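Carboxylic ester hydrolase (Aspergillus niger, PDB 7K4O) hydrolyses ester bonds of tannins as a tannin acyl hydrolase (tannase), a serine esterase of the tannase and feruloyl esterase family. Local coordinates at residues Q221-N226 with L347-L352; K230-Y235 with I303-T308; P236-L241 with D333-Y338. One frame throughout, in Å; residues are numbered along the deposited sequence.

Contact 1. Residues Q221-N226 with L347-L352; sequences QHLYSN and LDIDQL. With GDE (3,4,5-trihydroxybenzoic acid), chain J.
His222 NE2 meets two neighbouring phenolic hydroxyls of the bound 3,4,5-trihydroxybenzoic acid (GDE). The shorter bond runs between NE2 and OAD of GDE, 2.7 Å long, with OAD at the ring edge and in its plane. Either atom could be the donor. NE2 also donates to OAE of GDE at 3.2 Å. Ser421, Gln219, Gly97, Glu187, Gln218 and His465 also hydrogen-bond to GDE. On one face of the imidazole lies Leu352 CB, a CH-pi contact 4.0 Å from the ring centroid. The opposite face carries Gln221 NE2 over its centre. Leu352 and His222 run side by side, and Leu352 CD1 continues to the ligand, 3.5 Å from CAJ of GDE. The ring thus has a wall on each face, and its tip addresses the ligand.

Behind this first shell stands Asp350. Its carboxylate plane is nearly parallel to the imidazole, 6° apart, and OD2 comes to 3.3 Å from His222 CB. OD2 also accepts a bond from Gly353 N and so caps the start of helix 351-361. His222 ND1 bonds to Asp333, which may polarise the ring and fix its rotation.

Farther back, Asn226 grips the backbone that carries Asp350. Its OD1 uses an in-plane lone pair to accept from Asp350 N at 2.8 Å, almost straight at 170°. Its ND2 donates to Asp348 O at 3.0 Å, approaching from above that carbonyl plane. Both ends of the buried amide are thereby engaged, and the flip of the group is fixed. Leu347 CD1 packs across it. The arrangement is one wall of the gallate pocket of a tannase, close to a probable Ser-His-Asp triad.

Contact 2. Residues K230-Y235 with I303-T308; sequences KTLDYY and IEVAKT
Leu232 has the largest buried area here. It sits in the last turn of helix 224-232, and its two methyls spread over three residues of helix 300-310. CD1 lies 4.0 Å from Val305 CG2. The two side chains slide past each other in opposite directions. The same CD1 meets Thr308 OG1 tip to tip at 3.9 Å and brushes Glu304 CG. CD2 goes to the carboxylate end of Glu304, 4.0 Å from OE2. Glu304 is extended, with CG anti to its backbone N (chi1 -171°), and its chain crosses the leucine obliquely.

Helix 224-232 ends in a Schellman motif. Asp233 is its C-prime residue, with positive phi (48°). Tyr234 N returns to Glu229 O, and Asp233 N bonds weakly to Lys230 O. After this turn the Tyr234 side chain sets out toward helix 300-310 and crosses Val305 at about a right angle.

Val305 is the second key residue, and it is buried. Its CG2 lies beside the backbone N and anti to the carbonyl carbon. This methyl approaches the Tyr234 ring at its edge, in plane, 4.0 Å from CD2. It also lies close to Tyr234 O, a buried carbonyl with no polar partner in the model. The Tyr234 hydroxyl bonds to Glu240, beyond the contact. Thr308 OG1 donates to Glu304 O at 2.7 Å, and Thr308 N shares that acceptor.

Contact 3. Residues P236-L241 with D333-Y338; sequences PPPCEL and DAETQY
Thr336 holds OG1 in the crowded position between its backbone N and carbonyl carbon (chi1 53°), which aims the hydroxyl at Pro236 O. OG1 donates to that carbonyl at 2.7 Å, arriving above the carbonyl plane. CG2 of Thr336 is anti to its own carbonyl carbon. The Thr336 and Pro236 side chains cross at about a right angle, with Thr336 CG2 4.2 Å from Pro236 CD.

Glu335 starts with CG anti to the backbone N and then bends at chi2 (81°). The bend brings its carboxylate back to CG and CB of Pro238, across the side chain, although the Glu335 CB points away from that segment. Glu335 OE2 lies 3.5 Å from Pro238 CG. The neighbouring ring atom, Pro238 CD, lies 3.5 Å from Thr336 OG1. Leu241 has CG anti to its carbonyl carbon and presses CD1 against Ala334 CB, 3.7 Å away.

A water joins the two backbones. It is hydrogen-bonded to Pro236 O (2.8 Å) and to Ala334 O (3.1 Å). Pro236 O is thus gripped by the threonine hydroxyl and the water.

Pro237 is the N-cap of helix 238-252, and Pro238 is its first residue. The contact therefore sets the first turn of this helix on the loop that leads into strand 337-339. Glu229 of helix 224-232 and Trp345 of strand 344-346 also pack on it. The Cys239-Cys285 disulfide ties the same helix end to strand 282-285.

From the N terminus, the chain first meets 221-226, then runs along helix 224-232 through 230-235 and straight on into 236-241. The partners follow later, in the order 303-308, 333-338 and 347-352. Contact 1 closes the longest loop, and contacts 2 and 3 both nest inside it. Contacts 2 and 3 cross, because their segments alternate. The Tyr224 hydroxyl joins contact 1 to Thr308 of contact 2. Leu347 to Gln337 joins contacts 1 and 3. Tyr235 packs on Thr336, and Val305 on Pro236, to join contacts 2 and 3. Together they tie helices 224-232 and 238-252 to helix 300-310, strand 337-339 and helix 351-361.

Contact 1. Residues Q221-N226 with L347-L352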
loop_
_atom_site.group_PDB
_atom_site.type_symbol
_atom_site.label_atom_id
_atom_site.label_comp_id
_atom_site.label_asym_id
_atom_site.label_seq_id
_atom_site.Cartn_x
_atom_site.Cartn_y
_atom_site.Cartn_z
ATOM N N GLN A 221 12.679 5.923 6.829
ATOM C CA GLN A 221 13.631 5.001 6.150
ATOM C C GLN A 221 13.847 5.418 4.705
ATOM O O GLN A 221 14.897 5.003 4.135
ATOM C CB GLN A 221 13.272 3.532 6.324
ATOM C CG GLN A 221 11.999 3.095 5.638
ATOM C CD GLN A 221 12.160 2.805 4.160
ATOM O OE1 GLN A 221 13.167 2.188 3.761
ATOM N NE2 GLN A 221 11.209 3.299 3.345
ATOM N N HIS A 222 12.997 6.246 4.123
ATOM C CA HIS A 222 13.192 6.770 2.760
ATOM C C HIS A 222 14.486 7.628 2.696
ATOM O O HIS A 222 14.962 7.839 1.584
ATOM C CB HIS A 222 12.009 7.577 2.287
ATOM C CG HIS A 222 10.918 6.762 1.661
ATOM N ND1 HIS A 222 11.130 6.074 0.469
ATOM C CD2 HIS A 222 9.614 6.555 2.027
ATOM C CE1 HIS A 222 9.975 5.519 0.097
ATOM N NE2 HIS A 222 9.022 5.784 1.054
ATOM N N LEU A 223 14.986 8.085 3.844
ATOM C CA LEU A 223 16.233 8.915 3.903
ATOM C C LEU A 223 17.414 7.992 4.136
ATOM O O LEU A 223 18.525 8.497 4.076
ATOM C CB LEU A 223 16.126 9.963 5.019
ATOM C CG LEU A 223 15.109 11.065 4.813
ATOM C CD1 LEU A 223 15.099 12.051 6.003
ATOM C CD2 LEU A 223 15.327 11.830 3.539
ATOM N N TYR A 224 17.214 6.701 4.440
ATOM C CA TYR A 224 18.334 5.817 4.846
ATOM C C TYR A 224 19.406 5.729 3.728
ATOM O O TYR A 224 20.615 5.969 3.990
ATOM C CB TYR A 224 17.858 4.433 5.228
ATOM C CG TYR A 224 18.958 3.499 5.623
ATOM C CD1 TYR A 224 19.942 3.883 6.522
ATOM C CD2 TYR A 224 19.063 2.252 5.041
ATOM C CE1 TYR A 224 20.987 3.029 6.833
ATOM C CE2 TYR A 224 20.088 1.389 5.364
ATOM C CZ TYR A 224 21.091 1.794 6.225
ATOM O OH TYR A 224 22.106 0.908 6.557
ATOM N N SER A 225 19.029 5.391 2.506
ATOM C CA SER A 225 19.983 5.313 1.368
ATOM C C SER A 225 20.787 6.627 1.236
ATOM O O SER A 225 22.016 6.557 1.055
ATOM C CB SER A 225 19.274 5.007 0.103
ATOM O OG SER A 225 18.781 3.680 0.132
ATOM N N ASN A 226 20.130 7.768 1.284
ATOM C CA ASN A 226 20.788 9.098 1.251
ATOM C C ASN A 226 21.854 9.167 2.355
ATOM O O ASN A 226 23.006 9.641 2.078
ATOM C CB ASN A 226 19.812 10.239 1.477
ATOM C CG ASN A 226 18.865 10.577 0.354
ATOM O OD1 ASN A 226 17.786 11.116 0.621
ATOM N ND2 ASN A 226 19.240 10.309 -0.886
ATOM N N LEU A 347 24.364 13.940 -3.915
ATOM C CA LEU A 347 23.165 13.672 -3.085
ATOM C C LEU A 347 21.911 14.180 -3.800
ATOM O O LEU A 347 21.874 15.314 -4.297
ATOM C CB LEU A 347 23.395 14.351 -1.736
ATOM C CG LEU A 347 22.233 14.312 -0.750
ATOM C CD1 LEU A 347 21.957 12.870 -0.357
ATOM C CD2 LEU A 347 22.574 15.124 0.485
ATOM N N ASP A 348 20.862 13.359 -3.794
ATOM C CA ASP A 348 19.516 13.744 -4.270
ATOM C C ASP A 348 18.508 13.340 -3.181
ATOM O O ASP A 348 18.216 12.130 -3.092
ATOM C CB ASP A 348 19.219 13.063 -5.603
ATOM C CG ASP A 348 17.946 13.567 -6.259
ATOM O OD1 ASP A 348 17.261 14.433 -5.664
ATOM O OD2 ASP A 348 17.651 13.087 -7.373
ATOM N N ILE A 349 18.092 14.293 -2.350
ATOM C CA ILE A 349 17.310 13.985 -1.114
ATOM C C ILE A 349 15.982 13.349 -1.522
ATOM O O ILE A 349 15.251 13.960 -2.318
ATOM C CB ILE A 349 17.111 15.237 -0.245
ATOM C CG1 ILE A 349 18.465 15.737 0.254
ATOM C CG2 ILE A 349 16.192 14.900 0.927
ATOM C CD1 ILE A 349 18.433 17.100 0.871
ATOM N N ASP A 350 15.700 12.173 -0.981
ATOM C CA ASP A 350 14.440 11.468 -1.290
ATOM C C ASP A 350 13.227 12.328 -0.915
ATOM O O ASP A 350 13.123 12.766 0.233
ATOM C CB ASP A 350 14.412 10.144 -0.566
ATOM C CG ASP A 350 13.200 9.353 -0.991
ATOM O OD1 ASP A 350 13.298 8.659 -1.992
ATOM O OD2 ASP A 350 12.148 9.536 -0.359
ATOM N N GLN A 351 12.307 12.487 -1.858
ATOM C CA GLN A 351 11.139 13.385 -1.741
ATOM C C GLN A 351 10.218 12.883 -0.599
ATOM O O GLN A 351 9.751 13.730 0.158
ATOM C CB GLN A 351 10.404 13.467 -3.077
ATOM C CG GLN A 351 9.404 14.627 -3.160
ATOM C CD GLN A 351 8.074 14.416 -2.447
ATOM O OE1 GLN A 351 7.571 13.304 -2.337
ATOM N NE2 GLN A 351 7.492 15.492 -1.930
ATOM N N LEU A 352 9.888 11.602 -0.544
ATOM C CA LEU A 352 8.903 11.130 0.463
ATOM C C LEU A 352 9.515 11.241 1.854
ATOM O O LEU A 352 8.831 11.650 2.795
ATOM C CB LEU A 352 8.483 9.689 0.169
ATOM C CG LEU A 352 7.353 9.554 -0.854
ATOM C CD1 LEU A 352 7.187 8.104 -1.228
ATOM C CD2 LEU A 352 6.025 10.095 -0.324
HETATM O OAA GDE J . 1.050 5.697 -1.626
HETATM O OAB GDE J . 2.712 5.257 -3.020
HETATM O OAC GDE J . 3.530 7.289 2.591
HETATM O OAD GDE J . 6.722 4.742 0.112
HETATM O OAE GDE J . 6.082 6.145 2.296
HETATM C CAF GDE J . 2.902 6.419 0.374
HETATM C CAG GDE J . 4.530 5.117 -0.895
HETATM C CAH GDE J . 2.286 5.554 -1.873
HETATM C CAI GDE J . 3.836 6.575 1.410
HETATM C CAJ GDE J . 5.488 5.306 0.134
HETATM C CAK GDE J . 3.300 5.742 -0.767
HETATM C CAL GDE J . 5.125 5.995 1.260
#

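Contact 2. Residues K230-Y235 with I303-T308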
loop_
_atom_site.group_PDB
_atom_site.type_symbol
_atom_site.label_atom_id
_atom_site.label_comp_id
_atom_site.label_asym_id
_atom_site.label_seq_id
_atom_site.Cartn_x
_atom_site.Cartn_y
_atom_site.Cartn_z
ATOM N N LYS A 230 25.998 9.526 2.186
ATOM C CA LYS A 230 26.715 10.625 2.895
ATOM C C LYS A 230 27.747 10.029 3.843
ATOM O O LYS A 230 28.894 10.522 3.878
ATOM C CB LYS A 230 25.784 11.450 3.781
ATOM C CG LYS A 230 25.005 12.564 3.117
ATOM C CD LYS A 230 23.992 13.144 4.100
ATOM C CE LYS A 230 24.577 13.540 5.444
ATOM N NZ LYS A 230 25.330 14.800 5.312
ATOM N N THR A 231 27.357 9.045 4.628
ATOM C CA THR A 231 28.214 8.463 5.668
ATOM C C THR A 231 29.458 7.792 5.040
ATOM O O THR A 231 30.558 7.956 5.596
ATOM C CB THR A 231 27.434 7.463 6.507
ATOM O OG1 THR A 231 26.344 8.146 7.131
ATOM C CG2 THR A 231 28.295 6.844 7.577
ATOM N N LEU A 232 29.301 7.036 3.955
ATOM C CA LEU A 232 30.419 6.346 3.269
ATOM C C LEU A 232 31.060 7.269 2.224
ATOM O O LEU A 232 32.039 6.855 1.611
ATOM C CB LEU A 232 29.895 5.059 2.635
ATOM C CG LEU A 232 29.422 4.003 3.627
ATOM C CD1 LEU A 232 28.759 2.834 2.897
ATOM C CD2 LEU A 232 30.556 3.530 4.543
ATOM N N ASP A 233 30.527 8.470 2.043
ATOM C CA ASP A 233 30.974 9.489 1.064
ATOM C C ASP A 233 31.142 8.839 -0.306
ATOM O O ASP A 233 32.234 8.901 -0.878
ATOM C CB ASP A 233 32.288 10.151 1.507
ATOM C CG ASP A 233 32.658 11.363 0.657
ATOM O OD1 ASP A 233 31.742 12.043 0.143
ATOM O OD2 ASP A 233 33.860 11.611 0.484
ATOM N N TYR A 234 30.101 8.202 -0.833
ATOM C CA TYR A 234 30.098 7.696 -2.221
ATOM C C TYR A 234 28.677 7.761 -2.780
ATOM O O TYR A 234 27.764 7.242 -2.148
ATOM C CB TYR A 234 30.628 6.270 -2.269
ATOM C CG TYR A 234 30.652 5.748 -3.682
ATOM C CD1 TYR A 234 31.564 6.236 -4.609
ATOM C CD2 TYR A 234 29.754 4.789 -4.108
ATOM C CE1 TYR A 234 31.587 5.774 -5.914
ATOM C CE2 TYR A 234 29.775 4.294 -5.400
ATOM C CZ TYR A 234 30.684 4.799 -6.309
ATOM O OH TYR A 234 30.680 4.288 -7.565
ATOM N N TYR A 235 28.531 8.366 -3.940
ATOM C CA TYR A 235 27.251 8.585 -4.632
ATOM C C TYR A 235 27.234 7.722 -5.882
ATOM O O TYR A 235 27.672 8.151 -6.936
ATOM C CB TYR A 235 27.084 10.079 -4.854
ATOM C CG TYR A 235 27.094 10.827 -3.545
ATOM C CD1 TYR A 235 25.947 10.918 -2.750
ATOM C CD2 TYR A 235 28.272 11.342 -3.035
ATOM C CE1 TYR A 235 25.962 11.586 -1.533
ATOM C CE2 TYR A 235 28.313 11.984 -1.808
ATOM C CZ TYR A 235 27.158 12.094 -1.046
ATOM O OH TYR A 235 27.210 12.696 0.170
ATOM N N ILE A 303 29.350 -1.519 -4.152
ATOM C CA ILE A 303 28.917 -2.742 -3.439
ATOM C C ILE A 303 28.777 -2.432 -1.944
ATOM O O ILE A 303 27.826 -2.917 -1.319
ATOM C CB ILE A 303 29.880 -3.901 -3.732
ATOM C CG1 ILE A 303 29.626 -4.408 -5.147
ATOM C CG2 ILE A 303 29.755 -4.994 -2.687
ATOM C CD1 ILE A 303 30.684 -5.336 -5.639
ATOM N N GLU A 304 29.704 -1.689 -1.355
ATOM C CA GLU A 304 29.633 -1.379 0.093
ATOM C C GLU A 304 28.344 -0.565 0.375
ATOM O O GLU A 304 27.650 -0.884 1.353
ATOM C CB GLU A 304 30.872 -0.601 0.551
ATOM C CG GLU A 304 30.960 -0.444 2.056
ATOM C CD GLU A 304 32.157 0.392 2.524
ATOM O OE1 GLU A 304 32.647 1.271 1.739
ATOM O OE2 GLU A 304 32.545 0.224 3.681
ATOM N N VAL A 305 28.057 0.432 -0.439
ATOM C CA VAL A 305 26.823 1.241 -0.298
ATOM C C VAL A 305 25.628 0.283 -0.431
ATOM O O VAL A 305 24.730 0.320 0.448
ATOM C CB VAL A 305 26.755 2.386 -1.303
ATOM C CG1 VAL A 305 25.341 2.951 -1.409
ATOM C CG2 VAL A 305 27.747 3.480 -0.911
ATOM N N ALA A 306 25.631 -0.581 -1.439
ATOM C CA ALA A 306 24.453 -1.426 -1.726
ATOM C C ALA A 306 24.259 -2.363 -0.550
ATOM O O ALA A 306 23.105 -2.578 -0.129
ATOM C CB ALA A 306 24.577 -2.182 -3.023
ATOM N N LYS A 307 25.327 -2.977 -0.052
ATOM C CA LYS A 307 25.193 -3.958 1.029
ATOM C C LYS A 307 24.670 -3.235 2.267
ATOM O O LYS A 307 23.963 -3.868 3.073
ATOM C CB LYS A 307 26.515 -4.633 1.388
ATOM C CG LYS A 307 26.936 -5.746 0.454
ATOM C CD LYS A 307 28.061 -6.538 1.064
ATOM C CE LYS A 307 28.458 -7.673 0.154
ATOM N NZ LYS A 307 29.443 -8.546 0.820
ATOM N N THR A 308 25.123 -2.017 2.485
ATOM C CA THR A 308 24.754 -1.252 3.701
ATOM C C THR A 308 23.243 -0.920 3.627
ATOM O O THR A 308 22.576 -1.036 4.656
ATOM C CB THR A 308 25.660 -0.025 3.872
ATOM O OG1 THR A 308 27.011 -0.524 3.957
ATOM C CG2 THR A 308 25.312 0.732 5.127
#

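Contact 3. Residues P236-L241 with D333-Y338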
loop_
_atom_site.group_PDB
_atom_site.type_symbol
_atom_site.label_atom_id
_atom_site.label_comp_id
_atom_site.label_asym_id
_atom_site.label_seq_id
_atom_site.Cartn_x
_atom_site.Cartn_y
_atom_site.Cartn_z
ATOM N N PRO A 236 26.688 6.491 -5.828
ATOM C CA PRO A 236 26.727 5.607 -6.986
ATOM C C PRO A 236 25.940 6.169 -8.147
ATOM O O PRO A 236 24.831 6.685 -7.970
ATOM C CB PRO A 236 26.091 4.299 -6.517
ATOM C CG PRO A 236 26.140 4.400 -5.005
ATOM C CD PRO A 236 26.007 5.874 -4.678
ATOM N N PRO A 237 26.489 6.127 -9.384
ATOM C CA PRO A 237 25.677 6.415 -10.568
ATOM C C PRO A 237 24.496 5.445 -10.556
ATOM O O PRO A 237 24.670 4.275 -10.203
ATOM C CB PRO A 237 26.606 6.133 -11.762
ATOM C CG PRO A 237 27.995 6.205 -11.174
ATOM C CD PRO A 237 27.872 5.744 -9.731
ATOM N N PRO A 238 23.277 5.889 -10.902
ATOM C CA PRO A 238 22.119 4.984 -10.925
ATOM C C PRO A 238 22.400 3.674 -11.675
ATOM O O PRO A 238 21.975 2.617 -11.259
ATOM C CB PRO A 238 21.058 5.803 -11.668
ATOM C CG PRO A 238 21.397 7.233 -11.305
ATOM C CD PRO A 238 22.918 7.263 -11.274
ATOM N N CYS A 239 23.166 3.757 -12.770
ATOM C CA CYS A 239 23.460 2.586 -13.626
ATOM C C CYS A 239 24.237 1.538 -12.838
ATOM O O CYS A 239 24.034 0.336 -13.065
ATOM C CB CYS A 239 24.272 3.048 -14.832
ATOM S SG CYS A 239 24.312 1.806 -16.135
ATOM N N GLU A 240 25.127 1.954 -11.942
ATOM C CA GLU A 240 25.933 0.988 -11.177
ATOM C C GLU A 240 25.001 0.146 -10.296
ATOM O O GLU A 240 25.210 -1.079 -10.192
ATOM C CB GLU A 240 26.986 1.736 -10.368
ATOM C CG GLU A 240 27.841 0.841 -9.510
ATOM C CD GLU A 240 28.935 1.609 -8.782
ATOM O OE1 GLU A 240 28.676 2.761 -8.400
ATOM O OE2 GLU A 240 30.052 1.054 -8.622
ATOM N N LEU A 241 24.055 0.789 -9.609
ATOM C CA LEU A 241 23.104 0.062 -8.716
ATOM C C LEU A 241 22.159 -0.783 -9.566
ATOM O O LEU A 241 21.849 -1.907 -9.128
ATOM C CB LEU A 241 22.364 1.085 -7.849
ATOM C CG LEU A 241 23.284 1.789 -6.850
ATOM C CD1 LEU A 241 22.577 2.800 -5.978
ATOM C CD2 LEU A 241 24.010 0.779 -5.988
ATOM N N ASP A 333 15.508 4.933 -3.558
ATOM C CA ASP A 333 15.861 5.842 -2.448
ATOM C C ASP A 333 17.300 6.336 -2.687
ATOM O O ASP A 333 17.590 7.507 -2.351
ATOM C CB ASP A 333 15.777 5.161 -1.095
ATOM C CG ASP A 333 14.335 5.096 -0.541
ATOM O OD1 ASP A 333 13.398 5.650 -1.199
ATOM O OD2 ASP A 333 14.220 4.527 0.550
ATOM N N ALA A 334 18.134 5.462 -3.240
ATOM C CA ALA A 334 19.586 5.761 -3.408
ATOM C C ALA A 334 19.847 6.681 -4.598
ATOM O O ALA A 334 21.047 7.089 -4.780
ATOM C CB ALA A 334 20.382 4.478 -3.550
ATOM N N GLU A 335 18.851 6.979 -5.416
ATOM C CA GLU A 335 19.027 7.759 -6.666
ATOM C C GLU A 335 19.886 8.997 -6.382
ATOM O O GLU A 335 19.634 9.740 -5.416
ATOM C CB GLU A 335 17.700 8.209 -7.273
ATOM C CG GLU A 335 17.862 8.756 -8.692
ATOM C CD GLU A 335 17.961 7.689 -9.789
ATOM O OE1 GLU A 335 17.916 6.455 -9.477
ATOM O OE2 GLU A 335 18.065 8.084 -10.958
ATOM N N THR A 336 20.953 9.155 -7.171
ATOM C CA THR A 336 21.846 10.342 -7.097
ATOM C C THR A 336 21.518 11.282 -8.250
ATOM O O THR A 336 20.750 10.926 -9.125
ATOM C CB THR A 336 23.309 9.867 -7.125
ATOM O OG1 THR A 336 23.499 9.015 -8.265
ATOM C CG2 THR A 336 23.639 9.123 -5.860
ATOM N N GLN A 337 22.105 12.469 -8.248
ATOM C CA GLN A 337 21.902 13.420 -9.355
ATOM C C GLN A 337 23.261 13.901 -9.874
ATOM O O GLN A 337 24.239 14.044 -9.089
ATOM C CB GLN A 337 21.038 14.607 -8.957
ATOM C CG GLN A 337 21.595 15.439 -7.823
ATOM C CD GLN A 337 20.636 16.542 -7.430
ATOM O OE1 GLN A 337 20.179 17.323 -8.262
ATOM N NE2 GLN A 337 20.291 16.598 -6.155
ATOM N N TYR A 338 23.284 14.147 -11.171
ATOM C CA TYR A 338 24.509 14.550 -11.896
ATOM C C TYR A 338 24.664 16.068 -11.814
ATOM O O TYR A 338 23.714 16.787 -12.156
ATOM C CB TYR A 338 24.450 14.100 -13.351
ATOM C CG TYR A 338 25.775 14.274 -14.039
ATOM C CD1 TYR A 338 26.863 13.497 -13.671
ATOM C CD2 TYR A 338 25.943 15.218 -15.041
ATOM C CE1 TYR A 338 28.092 13.654 -14.294
ATOM C CE2 TYR A 338 27.159 15.375 -15.685
ATOM C CZ TYR A 338 28.232 14.583 -15.313
ATOM O OH TYR A 338 29.440 14.728 -15.931
HETATM O O HOH W 1 22.117 6.161 -7.515
#